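Local coordinates for angiotensin-converting enzyme (Anopheles gambiae, PDB 6S1Y), which probably acts as a zinc-dependent peptidase of the angiotensin-converting enzyme family, cleaving small peptides, and here binds a gamma-glutamyl ligand, at residues Q282-T285 against P286-F290. Sequence-based numbering, arbitrary orientation.
Sequences QGYT and PIKMF
The hydroxyl of T285 accepts the backbone N-H of K288, with OG1 3.1 Å from K288 N and an angle of 168° at the hydrogen, a nearly straight bond. T285 stands at the N-cap of helix 286-299, and this is its capping bond, serving an amide of the first turn that has no carbonyl of its own helix to bind. A chi1 of 62° sets OG1 between the backbone N and the carbonyl carbon of T285, turned to the helix start. The main chain of T285 supplies the other half of an ST motif: its O accepts from M289 N at 3.1 Å, less straight at 147° and with the donor tilted from the carbonyl plane. P286, with helical phi and psi, opens the first turn, where its lack of an N-H costs no helical bond, and its O accepts from F290 N. Next to the polar cap, the Y284 ring packs against the helix start: K288 CG, anti to its own backbone N, sits over one face, 3.9 Å from Y284 CD2, whereas M289 CG meets the ring edge, 4.0 Å from the same carbon. Before it, G283 is the C-prime residue of a Schellman motif ending helix 276-281, as its positive phi and the bonds from Y284 N to M279 O and from G283 N to I280 O indicate. This tight loop therefore closes one helix and starts the next within four residues. The buried M289 side chain joins the contact to F352 and V355 of helix 349-368, which bears H357 and H361, two of the three protein ligands of the zinc. Back at the cap, M289 CG packs 3.3 Å from T285 O, the oxygen that M289 N also binds.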
ATOM      1  N   GLN A 282      -0.975 -26.257  11.948  1.00 55.32           N
ATOM      2  CA  GLN A 282      -0.755 -27.076  10.768  1.00 51.05           C
ATOM      3  C   GLN A 282       0.681 -26.960  10.237  1.00 53.26           C
ATOM      4  O   GLN A 282       0.950 -27.358   9.092  1.00 52.01           O
ATOM      5  CB  GLN A 282      -1.778 -26.710   9.685  1.00 51.44           C
ATOM      6  CG  GLN A 282      -3.151 -27.360   9.909  1.00 51.28           C
ATOM      7  CD  GLN A 282      -4.247 -26.847   8.989  1.00 53.69           C
ATOM      8  OE1 GLN A 282      -4.064 -26.744   7.766  1.00 52.61           O
ATOM      9  NE2 GLN A 282      -5.407 -26.519   9.576  1.00 55.61           N
ATOM     10  N   GLY A 283       1.605 -26.442  11.044  1.00 51.66           N
ATOM     11  CA  GLY A 283       2.998 -26.340  10.626  1.00 52.94           C
ATOM     12  C   GLY A 283       3.241 -25.508   9.383  1.00 51.21           C
ATOM     13  O   GLY A 283       4.120 -25.834   8.577  1.00 52.08           O
ATOM     14  N   TYR A 284       2.490 -24.428   9.213  1.00 51.84           N
ATOM     15  CA  TYR A 284       2.743 -23.522   8.107  1.00 50.28           C
ATOM     16  C   TYR A 284       4.108 -22.864   8.238  1.00 46.81           C
ATOM     17  O   TYR A 284       4.573 -22.543   9.333  1.00 47.14           O
ATOM     18  CB  TYR A 284       1.684 -22.425   8.054  1.00 50.02           C
ATOM     19  CG  TYR A 284       0.490 -22.729   7.207  1.00 49.84           C
ATOM     20  CD1 TYR A 284      -0.429 -23.687   7.592  1.00 52.68           C
ATOM     21  CD2 TYR A 284       0.253 -22.028   6.046  1.00 52.48           C
ATOM     22  CE1 TYR A 284      -1.535 -23.953   6.829  1.00 51.71           C
ATOM     23  CE2 TYR A 284      -0.859 -22.280   5.276  1.00 53.47           C
ATOM     24  CZ  TYR A 284      -1.745 -23.248   5.672  1.00 53.04           C
ATOM     25  OH  TYR A 284      -2.853 -23.503   4.899  1.00 53.70           O
ATOM     26  N   THR A 285       4.721 -22.622   7.097  1.00 46.22           N
ATOM     27  CA  THR A 285       5.989 -21.915   6.982  1.00 47.63           C
ATOM     28  C   THR A 285       5.797 -20.794   5.987  1.00 47.51           C
ATOM     29  O   THR A 285       4.810 -20.758   5.247  1.00 49.26           O
ATOM     30  CB  THR A 285       7.102 -22.851   6.471  1.00 48.39           C
ATOM     31  OG1 THR A 285       6.722 -23.310   5.166  1.00 47.91           O
ATOM     32  CG2 THR A 285       7.325 -24.033   7.413  1.00 45.26           C
ATOM     33  N   PRO A 286       6.742 -19.865   5.919  1.00 48.84           N
ATOM     34  CA  PRO A 286       6.678 -18.846   4.861  1.00 47.56           C
ATOM     35  C   PRO A 286       6.582 -19.429   3.462  1.00 50.04           C
ATOM     36  O   PRO A 286       5.772 -18.957   2.648  1.00 48.40           O
ATOM     37  CB  PRO A 286       7.977 -18.066   5.081  1.00 49.59           C
ATOM     38  CG  PRO A 286       8.183 -18.163   6.577  1.00 51.40           C
ATOM     39  CD  PRO A 286       7.743 -19.546   6.954  1.00 47.58           C
ATOM     40  N   ILE A 287       7.376 -20.457   3.150  1.00 50.62           N
ATOM     41  CA  ILE A 287       7.361 -21.001   1.795  1.00 51.09           C
ATOM     42  C   ILE A 287       6.008 -21.627   1.491  1.00 48.34           C
ATOM     43  O   ILE A 287       5.454 -21.436   0.403  1.00 45.27           O
ATOM     44  CB  ILE A 287       8.515 -22.009   1.603  1.00 51.98           C
ATOM     45  CG1 ILE A 287       9.731 -21.292   1.012  1.00 53.52           C
ATOM     46  CG2 ILE A 287       8.106 -23.144   0.705  1.00 49.11           C
ATOM     47  CD1 ILE A 287      11.028 -22.077   1.169  1.00 58.12           C
ATOM     48  N   LYS A 288       5.472 -22.413   2.429  1.00 49.04           N
ATOM     49  CA  LYS A 288       4.120 -22.931   2.249  1.00 50.02           C
ATOM     50  C   LYS A 288       3.151 -21.794   1.930  1.00 49.57           C
ATOM     51  O   LYS A 288       2.285 -21.931   1.064  1.00 50.42           O
ATOM     52  CB  LYS A 288       3.695 -23.700   3.502  1.00 50.87           C
ATOM     53  CG  LYS A 288       2.267 -24.243   3.499  1.00 56.87           C
ATOM     54  CD  LYS A 288       2.013 -25.273   2.409  1.00 63.89           C
ATOM     55  CE  LYS A 288       0.710 -26.051   2.671  1.00 65.75           C
ATOM     56  NZ  LYS A 288       0.179 -26.718   1.429  1.00 69.80           N
ATOM     57  N   MET A 289       3.321 -20.636   2.586  1.00 48.99           N
ATOM     58  CA  MET A 289       2.381 -19.532   2.379  1.00 50.28           C
ATOM     59  C   MET A 289       2.458 -19.008   0.952  1.00 46.72           C
ATOM     60  O   MET A 289       1.421 -18.761   0.322  1.00 45.51           O
ATOM     61  CB  MET A 289       2.656 -18.403   3.383  1.00 47.41           C
ATOM     62  CG  MET A 289       2.270 -18.744   4.804  1.00 47.11           C
ATOM     63  SD  MET A 289       3.111 -17.734   6.039  1.00 48.06           S
ATOM     64  CE  MET A 289       2.247 -16.159   5.841  1.00 46.14           C
ATOM     65  N   PHE A 290       3.672 -18.851   0.420  1.00 46.08           N
ATOM     66  CA  PHE A 290       3.807 -18.410  -0.969  1.00 45.91           C
ATOM     67  C   PHE A 290       3.350 -19.484  -1.952  1.00 46.29           C
ATOM     68  O   PHE A 290       2.793 -19.163  -3.010  1.00 46.09           O
ATOM     69  CB  PHE A 290       5.257 -18.010  -1.238  1.00 45.93           C
ATOM     70  CG  PHE A 290       5.634 -16.680  -0.640  1.00 45.68           C
ATOM     71  CD1 PHE A 290       6.098 -16.597   0.655  1.00 46.80           C
ATOM     72  CD2 PHE A 290       5.516 -15.518  -1.375  1.00 45.85           C
ATOM     73  CE1 PHE A 290       6.435 -15.381   1.215  1.00 44.98           C
ATOM     74  CE2 PHE A 290       5.844 -14.303  -0.829  1.00 46.04           C
ATOM     75  CZ  PHE A 290       6.315 -14.234   0.477  1.00 45.28           C
TER